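Local coordinates for protein hypothetical oxidoreductase (Sinorhizobium meliloti, PDB 3RH7) that binds flavin mononucleotide in a split-barrel domain and probably works as an NADPH-dependent flavin reductase, at residues E181-V189 with S205-G213; R81-Q91 with C118-E129. All coordinates share one frame; numbering follows the deposited sequence.

Contact 1: E181-V189 with S205-G213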
loop_
_atom_site.group_PDB
_atom_site.type_symbol
_atom_site.label_atom_id
_atom_site.label_comp_id
_atom_site.label_asym_id
_atom_site.label_seq_id
_atom_site.Cartn_x
_atom_site.Cartn_y
_atom_site.Cartn_z
ATOM N N GLU A 181 -6.236 -26.644 5.059
ATOM C CA GLU A 181 -5.693 -27.911 4.557
ATOM C C GLU A 181 -4.989 -28.734 5.676
ATOM O O GLU A 181 -4.971 -29.964 5.629
ATOM C CB GLU A 181 -4.732 -27.647 3.395
ATOM C CG GLU A 181 -5.279 -27.979 2.020
ATOM C CD GLU A 181 -4.340 -27.624 0.881
ATOM O OE1 GLU A 181 -3.333 -28.346 0.681
ATOM O OE2 GLU A 181 -4.613 -26.614 0.193
ATOM N N GLY A 182 -4.439 -28.054 6.667
ATOM C CA GLY A 182 -3.792 -28.702 7.794
ATOM C C GLY A 182 -2.817 -27.782 8.478
ATOM O O GLY A 182 -2.955 -26.552 8.377
ATOM N N GLU A 183 -1.822 -28.374 9.174
ATOM C CA GLU A 183 -0.789 -27.601 9.879
ATOM C C GLU A 183 0.015 -26.754 8.888
ATOM O O GLU A 183 0.195 -27.158 7.729
ATOM C CB GLU A 183 0.143 -28.482 10.743
ATOM C CG GLU A 183 1.027 -29.405 9.932
ATOM C CD GLU A 183 2.015 -30.318 10.636
ATOM O OE1 GLU A 183 1.948 -30.463 11.878
ATOM O OE2 GLU A 183 2.824 -30.944 9.912
ATOM N N ILE A 184 0.425 -25.562 9.327
ATOM C CA ILE A 184 1.221 -24.656 8.514
ATOM C C ILE A 184 2.559 -24.370 9.219
ATOM O O ILE A 184 2.621 -24.234 10.454
ATOM C CB ILE A 184 0.482 -23.326 8.179
ATOM C CG1 ILE A 184 -0.116 -22.700 9.462
ATOM C CG2 ILE A 184 -0.524 -23.488 7.047
ATOM C CD1 ILE A 184 -1.280 -21.689 9.379
ATOM N N ARG A 185 3.628 -24.263 8.422
ATOM C CA ARG A 185 4.899 -23.845 8.957
ATOM C C ARG A 185 4.928 -22.332 8.825
ATOM O O ARG A 185 4.858 -21.805 7.705
ATOM C CB ARG A 185 6.067 -24.506 8.236
ATOM C CG ARG A 185 7.359 -23.842 8.630
ATOM C CD ARG A 185 8.527 -24.386 7.886
ATOM N NE ARG A 185 9.027 -25.612 8.488
ATOM C CZ ARG A 185 8.922 -26.794 7.908
ATOM N NH1 ARG A 185 8.333 -26.907 6.713
ATOM N NH2 ARG A 185 9.415 -27.880 8.502
ATOM N N LEU A 186 4.972 -21.633 9.966
ATOM C CA LEU A 186 5.007 -20.177 9.968
ATOM C C LEU A 186 6.434 -19.713 9.965
ATOM O O LEU A 186 7.142 -19.909 10.955
ATOM C CB LEU A 186 4.274 -19.606 11.179
ATOM C CG LEU A 186 2.845 -20.035 11.390
ATOM C CD1 LEU A 186 2.288 -19.337 12.572
ATOM C CD2 LEU A 186 2.005 -19.749 10.153
ATOM N N GLY A 187 6.862 -19.151 8.843
ATOM C CA GLY A 187 8.215 -18.628 8.705
ATOM C C GLY A 187 8.240 -17.120 8.640
ATOM O O GLY A 187 7.200 -16.491 8.440
ATOM N N ALA A 188 9.419 -16.525 8.776
ATOM C CA ALA A 188 9.545 -15.083 8.705
ATOM C C ALA A 188 10.868 -14.628 8.124
ATOM O O ALA A 188 11.914 -15.219 8.400
ATOM C CB ALA A 188 9.375 -14.473 10.085
ATOM N N VAL A 189 10.815 -13.538 7.336
ATOM C CA VAL A 189 11.983 -12.827 6.796
ATOM C C VAL A 189 12.117 -11.645 7.740
ATOM O O VAL A 189 11.513 -10.584 7.508
ATOM C CB VAL A 189 11.858 -12.447 5.295
ATOM C CG1 VAL A 189 13.041 -11.605 4.850
ATOM C CG2 VAL A 189 11.747 -13.694 4.427
ATOM N N SER A 205 18.807 -21.750 8.510
ATOM C CA SER A 205 17.362 -21.927 8.341
ATOM C C SER A 205 16.624 -20.682 8.781
ATOM O O SER A 205 17.075 -19.994 9.702
ATOM C CB SER A 205 16.861 -23.119 9.158
ATOM O OG SER A 205 17.838 -24.140 9.290
ATOM N N LEU A 206 15.483 -20.394 8.136
ATOM C CA LEU A 206 14.687 -19.249 8.532
ATOM C C LEU A 206 13.956 -19.558 9.841
ATOM O O LEU A 206 13.637 -20.727 10.080
ATOM C CB LEU A 206 13.687 -18.888 7.431
ATOM C CG LEU A 206 14.198 -17.988 6.339
ATOM C CD1 LEU A 206 13.231 -17.984 5.160
ATOM C CD2 LEU A 206 14.482 -16.563 6.872
ATOM N N PRO A 207 13.702 -18.565 10.726
ATOM C CA PRO A 207 12.991 -18.882 11.978
ATOM C C PRO A 207 11.587 -19.351 11.670
ATOM O O PRO A 207 10.940 -18.752 10.809
ATOM C CB PRO A 207 12.988 -17.544 12.720
ATOM C CG PRO A 207 13.099 -16.520 11.639
ATOM C CD PRO A 207 14.017 -17.119 10.644
ATOM N N ASN A 208 11.147 -20.463 12.279
ATOM C CA ASN A 208 9.792 -20.962 11.999
ATOM C C ASN A 208 9.270 -21.863 13.088
ATOM O O ASN A 208 10.055 -22.451 13.846
ATOM C CB ASN A 208 9.752 -21.724 10.672
ATOM C CG ASN A 208 10.467 -23.057 10.709
ATOM O OD1 ASN A 208 9.853 -24.109 10.944
ATOM N ND2 ASN A 208 11.779 -23.027 10.509
ATOM N N CYS A 209 7.948 -22.031 13.100
ATOM C CA CYS A 209 7.236 -22.934 13.987
ATOM C C CYS A 209 5.965 -23.398 13.296
ATOM O O CYS A 209 5.283 -22.585 12.682
ATOM C CB CYS A 209 6.956 -22.297 15.347
ATOM S SG CYS A 209 5.814 -20.888 15.317
ATOM N N THR A 210 5.699 -24.716 13.336
ATOM C CA THR A 210 4.545 -25.358 12.691
ATOM C C THR A 210 3.422 -25.524 13.710
ATOM O O THR A 210 3.576 -26.213 14.724
ATOM C CB THR A 210 4.962 -26.692 12.051
ATOM O OG1 THR A 210 6.088 -26.480 11.199
ATOM C CG2 THR A 210 3.853 -27.349 11.283
ATOM N N VAL A 211 2.276 -24.896 13.413
ATOM C CA VAL A 211 1.071 -24.879 14.246
ATOM C C VAL A 211 -0.165 -25.146 13.388
ATOM O O VAL A 211 -0.072 -25.127 12.152
ATOM C CB VAL A 211 0.937 -23.522 14.993
ATOM C CG1 VAL A 211 2.117 -23.276 15.929
ATOM C CG2 VAL A 211 0.778 -22.350 14.011
ATOM N N GLU A 212 -1.329 -25.369 14.035
ATOM C CA GLU A 212 -2.616 -25.534 13.339
ATOM C C GLU A 212 -3.670 -24.817 14.152
ATOM O O GLU A 212 -4.168 -25.355 15.144
ATOM C CB GLU A 212 -2.977 -27.003 13.116
ATOM C CG GLU A 212 -4.212 -27.221 12.250
ATOM C CD GLU A 212 -4.543 -28.649 11.837
ATOM O OE1 GLU A 212 -3.851 -29.609 12.262
ATOM O OE2 GLU A 212 -5.519 -28.798 11.067
ATOM N N GLY A 213 -3.961 -23.586 13.763
ATOM C CA GLY A 213 -4.938 -22.780 14.475
ATOM C C GLY A 213 -4.317 -21.608 15.177
ATOM O O GLY A 213 -3.184 -21.713 15.683
#
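Leu-206 meets the edge of 181-189 through one methyl: CD2 lies 3.3 Å from the carbonyl O of Ala-188. Pro-207 follows, its CG and CD against the same oxygen, while its own carbonyl O takes a weak hydrogen bond from Ala-188 N and a CA-H...O contact from Gly-187. With Asn-208 the strand 208-211 begins, antiparallel to 184-189. Its amide is used at both ends: ND2 turns back to Leu-206 O at 3.0 Å, nearly straight (163°), and OD1 accepts from Arg-185 NE at 3.0 Å. That second bond is bent; the oxygen lies in the guanidinium plane, but NE stands well above the plane of the amide, the two planes being 73° apart. Arg-185 gets there because its chain, extended through CG and CD, bends at chi3 (-83°); NH1 then goes on to a salt bridge with Asp-246. Cys-209 pairs with Leu-186 through two backbone hydrogen bonds. Thr-210 holds OG1 against Arg-185 CB, on one face side of the guanidinium, with a weak hydrogen bond to Arg-248; its CG2 lies against the carboxylate end of Glu-183. Val-211, paired with Ile-184, sends CG2 to Leu-186 CD1 at 3.7 Å, the side chains crossing at about a right angle. Strand 208-211 is outermost, within this chain, in a mixed four-stranded sheet, with 184-191 next and 249-257 beyond. Leu-186 and Pro-207 pack on helix 216-228, Leu-206 and Val-189 on helix 281-292.

Contact 2: R81-Q91 with C118-E129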
loop_
_atom_site.group_PDB
_atom_site.type_symbol
_atom_site.label_atom_id
_atom_site.label_comp_id
_atom_site.label_asym_id
_atom_site.label_seq_id
_atom_site.Cartn_x
_atom_site.Cartn_y
_atom_site.Cartn_z
ATOM N N ARG A 81 6.555 13.425 -23.772
ATOM C CA ARG A 81 5.453 12.576 -23.359
ATOM C C ARG A 81 5.988 11.367 -22.625
ATOM O O ARG A 81 7.070 10.860 -22.946
ATOM C CB ARG A 81 4.623 12.151 -24.587
ATOM C CG ARG A 81 3.936 13.337 -25.249
ATOM C CD ARG A 81 3.096 12.965 -26.445
ATOM N NE ARG A 81 2.187 14.052 -26.822
ATOM C CZ ARG A 81 0.987 14.253 -26.278
ATOM N NH1 ARG A 81 0.538 13.447 -25.322
ATOM N NH2 ARG A 81 0.233 15.270 -26.681
ATOM N N PHE A 82 5.243 10.911 -21.624
ATOM C CA PHE A 82 5.590 9.711 -20.872
ATOM C C PHE A 82 4.313 8.953 -20.449
ATOM O O PHE A 82 3.219 9.475 -20.616
ATOM C CB PHE A 82 6.479 10.046 -19.683
ATOM C CG PHE A 82 5.824 10.807 -18.566
ATOM C CD1 PHE A 82 5.730 12.191 -18.609
ATOM C CD2 PHE A 82 5.337 10.146 -17.447
ATOM C CE1 PHE A 82 5.131 12.899 -17.568
ATOM C CE2 PHE A 82 4.725 10.852 -16.414
ATOM C CZ PHE A 82 4.642 12.223 -16.473
ATOM N N ALA A 83 4.454 7.728 -19.941
ATOM C CA ALA A 83 3.319 6.945 -19.481
ATOM C C ALA A 83 3.605 6.314 -18.136
ATOM O O ALA A 83 4.738 5.928 -17.855
ATOM C CB ALA A 83 2.951 5.873 -20.496
ATOM N N ILE A 84 2.576 6.204 -17.304
ATOM C CA ILE A 84 2.715 5.579 -15.996
ATOM C C ILE A 84 1.981 4.234 -16.006
ATOM O O ILE A 84 0.760 4.214 -16.168
ATOM C CB ILE A 84 2.207 6.535 -14.890
ATOM C CG1 ILE A 84 3.171 7.722 -14.687
ATOM C CG2 ILE A 84 1.898 5.800 -13.587
ATOM C CD1 ILE A 84 4.448 7.459 -13.968
ATOM N N ASN A 85 2.719 3.112 -15.852
ATOM C CA ASN A 85 2.070 1.792 -15.812
ATOM C C ASN A 85 1.991 1.290 -14.357
ATOM O O ASN A 85 3.033 0.914 -13.788
ATOM C CB ASN A 85 2.806 0.773 -16.697
ATOM C CG ASN A 85 2.666 0.997 -18.170
ATOM O OD1 ASN A 85 1.713 0.539 -18.788
ATOM N ND2 ASN A 85 3.648 1.632 -18.778
ATOM N N VAL A 86 0.762 1.322 -13.750
ATOM C CA VAL A 86 0.490 0.874 -12.361
ATOM C C VAL A 86 0.393 -0.679 -12.444
ATOM O O VAL A 86 -0.578 -1.222 -12.975
ATOM C CB VAL A 86 -0.770 1.589 -11.766
ATOM C CG1 VAL A 86 -1.071 1.159 -10.346
ATOM C CG2 VAL A 86 -0.616 3.098 -11.824
ATOM N N LEU A 87 1.461 -1.366 -12.029
ATOM C CA LEU A 87 1.579 -2.819 -12.153
ATOM C C LEU A 87 0.554 -3.605 -11.326
ATOM O O LEU A 87 0.145 -3.144 -10.271
ATOM C CB LEU A 87 2.990 -3.255 -11.756
ATOM C CG LEU A 87 4.168 -2.645 -12.511
ATOM C CD1 LEU A 87 5.446 -3.183 -11.961
ATOM C CD2 LEU A 87 4.105 -2.938 -14.032
ATOM N N SER A 88 0.134 -4.778 -11.795
ATOM C CA SER A 88 -0.834 -5.595 -11.064
ATOM C C SER A 88 -0.128 -6.657 -10.157
ATOM O O SER A 88 1.107 -6.753 -10.185
ATOM C CB SER A 88 -1.768 -6.269 -12.050
ATOM O OG SER A 88 -1.023 -7.223 -12.779
ATOM N N GLU A 89 -0.906 -7.431 -9.340
ATOM C CA GLU A 89 -0.403 -8.471 -8.409
ATOM C C GLU A 89 0.609 -9.439 -9.011
ATOM O O GLU A 89 1.507 -9.922 -8.308
ATOM C CB GLU A 89 -1.551 -9.355 -7.943
ATOM C CG GLU A 89 -2.448 -8.818 -6.871
ATOM C CD GLU A 89 -3.561 -9.799 -6.562
ATOM O OE1 GLU A 89 -4.150 -10.364 -7.511
ATOM O OE2 GLU A 89 -3.849 -10.000 -5.365
ATOM N N THR A 90 0.394 -9.804 -10.279
ATOM C CA THR A 90 1.181 -10.806 -11.003
ATOM C C THR A 90 2.446 -10.222 -11.657
ATOM O O THR A 90 3.233 -10.979 -12.236
ATOM C CB THR A 90 0.297 -11.452 -12.083
ATOM O OG1 THR A 90 -0.100 -10.454 -13.040
ATOM C CG2 THR A 90 -0.934 -12.134 -11.502
ATOM N N GLN A 91 2.634 -8.890 -11.587
ATOM C CA GLN A 91 3.730 -8.231 -12.297
ATOM C C GLN A 91 4.909 -7.894 -11.405
ATOM O O GLN A 91 5.611 -6.892 -11.668
ATOM C CB GLN A 91 3.227 -6.981 -13.042
ATOM C CG GLN A 91 2.456 -7.336 -14.331
ATOM C CD GLN A 91 1.602 -6.213 -14.877
ATOM O OE1 GLN A 91 1.278 -5.202 -14.201
ATOM N NE2 GLN A 91 1.181 -6.399 -16.127
ATOM N N CYS A 118 3.679 6.128 -26.392
ATOM C CA CYS A 118 4.279 5.748 -25.123
ATOM C C CYS A 118 4.077 4.261 -24.868
ATOM O O CYS A 118 2.980 3.742 -25.140
ATOM C CB CYS A 118 3.690 6.583 -23.996
ATOM S SG CYS A 118 4.305 8.282 -23.940
ATOM N N PRO A 119 5.097 3.564 -24.305
ATOM C CA PRO A 119 4.946 2.130 -24.040
ATOM C C PRO A 119 3.936 1.834 -22.930
ATOM O O PRO A 119 4.177 2.179 -21.780
ATOM C CB PRO A 119 6.367 1.681 -23.665
ATOM C CG PRO A 119 7.257 2.765 -24.115
ATOM C CD PRO A 119 6.453 4.013 -23.954
ATOM N N ILE A 120 2.771 1.252 -23.313
ATOM C CA ILE A 120 1.667 0.816 -22.442
ATOM C C ILE A 120 1.774 -0.696 -22.223
ATOM O O ILE A 120 1.684 -1.448 -23.196
ATOM C CB ILE A 120 0.293 1.172 -23.071
ATOM C CG1 ILE A 120 0.135 2.672 -23.437
ATOM C CG2 ILE A 120 -0.872 0.612 -22.245
ATOM C CD1 ILE A 120 0.156 3.570 -22.348
ATOM N N PHE A 121 1.928 -1.150 -20.971
ATOM C CA PHE A 121 2.046 -2.582 -20.674
ATOM C C PHE A 121 0.696 -3.259 -20.557
ATOM O O PHE A 121 -0.288 -2.642 -20.148
ATOM C CB PHE A 121 2.840 -2.827 -19.385
ATOM C CG PHE A 121 4.254 -2.316 -19.286
ATOM C CD1 PHE A 121 4.927 -1.857 -20.409
ATOM C CD2 PHE A 121 4.922 -2.316 -18.072
ATOM C CE1 PHE A 121 6.228 -1.378 -20.311
ATOM C CE2 PHE A 121 6.224 -1.834 -17.973
ATOM C CZ PHE A 121 6.872 -1.368 -19.092
ATOM N N SER A 122 0.661 -4.534 -20.893
ATOM C CA SER A 122 -0.586 -5.281 -20.804
ATOM C C SER A 122 -0.749 -5.903 -19.413
ATOM O O SER A 122 0.211 -6.005 -18.642
ATOM C CB SER A 122 -0.674 -6.337 -21.903
ATOM O OG SER A 122 0.447 -7.197 -21.834
ATOM N N ASP A 123 -2.000 -6.242 -19.075
ATOM C CA ASP A 123 -2.397 -6.836 -17.795
ATOM C C ASP A 123 -2.034 -5.920 -16.584
ATOM O O ASP A 123 -1.875 -6.418 -15.466
ATOM C CB ASP A 123 -1.818 -8.268 -17.622
ATOM C CG ASP A 123 -1.851 -9.138 -18.885
ATOM O OD1 ASP A 123 -2.944 -9.276 -19.489
ATOM O OD2 ASP A 123 -0.775 -9.674 -19.272
ATOM N N VAL A 124 -1.954 -4.582 -16.792
ATOM C CA VAL A 124 -1.619 -3.653 -15.711
ATOM C C VAL A 124 -2.871 -3.345 -14.917
ATOM O O VAL A 124 -3.970 -3.600 -15.397
ATOM C CB VAL A 124 -0.900 -2.368 -16.188
ATOM C CG1 VAL A 124 0.419 -2.697 -16.856
ATOM C CG2 VAL A 124 -1.768 -1.505 -17.096
ATOM N N ALA A 125 -2.715 -2.808 -13.704
ATOM C CA ALA A 125 -3.827 -2.445 -12.814
ATOM C C ALA A 125 -4.511 -1.164 -13.307
ATOM O O ALA A 125 -5.706 -0.970 -13.046
ATOM C CB ALA A 125 -3.318 -2.262 -11.386
ATOM N N ALA A 126 -3.728 -0.296 -14.015
ATOM C CA ALA A 126 -4.074 1.013 -14.594
ATOM C C ALA A 126 -2.866 1.633 -15.289
ATOM O O ALA A 126 -1.729 1.430 -14.858
ATOM C CB ALA A 126 -4.572 1.973 -13.514
ATOM N N TRP A 127 -3.113 2.409 -16.347
ATOM C CA TRP A 127 -2.068 3.127 -17.089
ATOM C C TRP A 127 -2.540 4.541 -17.430
ATOM O O TRP A 127 -3.747 4.780 -17.585
ATOM C CB TRP A 127 -1.582 2.384 -18.344
ATOM C CG TRP A 127 -2.622 2.125 -19.400
ATOM C CD1 TRP A 127 -3.245 0.941 -19.654
ATOM C CD2 TRP A 127 -3.076 3.041 -20.409
ATOM N NE1 TRP A 127 -4.060 1.060 -20.764
ATOM C CE2 TRP A 127 -3.981 2.340 -21.238
ATOM C CE3 TRP A 127 -2.809 4.390 -20.695
ATOM C CZ2 TRP A 127 -4.630 2.941 -22.325
ATOM C CZ3 TRP A 127 -3.482 4.997 -21.753
ATOM C CH2 TRP A 127 -4.364 4.270 -22.564
ATOM N N PHE A 128 -1.579 5.473 -17.550
ATOM C CA PHE A 128 -1.816 6.882 -17.831
ATOM C C PHE A 128 -0.837 7.435 -18.867
ATOM O O PHE A 128 0.362 7.461 -18.613
ATOM C CB PHE A 128 -1.683 7.705 -16.531
ATOM C CG PHE A 128 -2.581 7.287 -15.395
ATOM C CD1 PHE A 128 -2.164 6.329 -14.467
ATOM C CD2 PHE A 128 -3.824 7.866 -15.228
ATOM C CE1 PHE A 128 -3.006 5.915 -13.431
ATOM C CE2 PHE A 128 -4.671 7.453 -14.199
ATOM C CZ PHE A 128 -4.255 6.478 -13.306
ATOM N N GLU A 129 -1.348 7.898 -20.016
ATOM C CA GLU A 129 -0.550 8.567 -21.040
ATOM C C GLU A 129 -0.459 10.033 -20.664
ATOM O O GLU A 129 -1.487 10.687 -20.449
ATOM C CB GLU A 129 -1.163 8.394 -22.437
ATOM C CG GLU A 129 -0.776 7.095 -23.099
ATOM C CD GLU A 129 -0.832 7.160 -24.606
ATOM O OE1 GLU A 129 -1.929 6.932 -25.172
ATOM O OE2 GLU A 129 0.225 7.453 -25.216
#
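Asn-85 lays its amide flat over one face of the Phe-121 ring, the planes 9° apart and ND2 3.9 Å above the ring plane, over its centre. With CG anti to the carbonyl carbon (chi1 -71°), the amide also reaches the backbone of 119-121: Asn-85 OD1 accepts from Phe-121 N at 2.8 Å, with Phe-121 N above the plane of the amide, and ND2 donates to Pro-119 O at 3.1 Å in the carbonyl plane. Two nearly straight bonds thus fix its rotation in a buried place, and Thr-36 shares the Pro-119 oxygen. Leu-87 CD2 comes to the edge of the same ring, and Phe-98, an FMN-binding residue, meets it as well. Two residues earlier on the same face, Ala-83 CB sits 3.6 Å from Cys-118 CB. Behind these side chains, strand 81-86 pairs antiparallel with 126-129 as part of the split barrel of the flavin reductase-like domain, and a classic beta bulge sets Ala-125 and Ala-126 opposite Val-86. The other face of this pairing carries Ile-84, Val-86 and Phe-128; Val-86 CG2 lies at the ring edge, 4.0 Å from Phe-128 CE1, and Phe-25 of the second subunit meets that ring. Past the strand, Ser-88 OG bonds Asp-123 O at 2.9 Å. The Gln-91 amide lies between the two chain segments: OE1 accepts from Ser-88 N at 2.7 Å, within the type I turn Ser-88 to Gln-91, and NE2 bonds Ser-122 O weakly.

How the contacts relate
The two contacts occur in series along the chain and lie on opposite sides of its centre, their centres 36 Å apart and their nearest atoms about 17 Å, so they do not touch. Contact 2 belongs to the flavin-binding part: the side chain of Leu-87 is about 8 Å from the bound flavin mononucleotide, and two FMN-binding residues lie close by, Thr-48 about 5 Å from Leu-87 and Phe-98 about 4 Å from Phe-121, side chain to side chain. It also faces the second subunit. Contact 1 is away from the annotated sites, in a separate mixed sheet that follows helix 169-181. Both include an antiparallel strand pair, that of contact 1 at the edge of its sheet; contact 2 is largely buried.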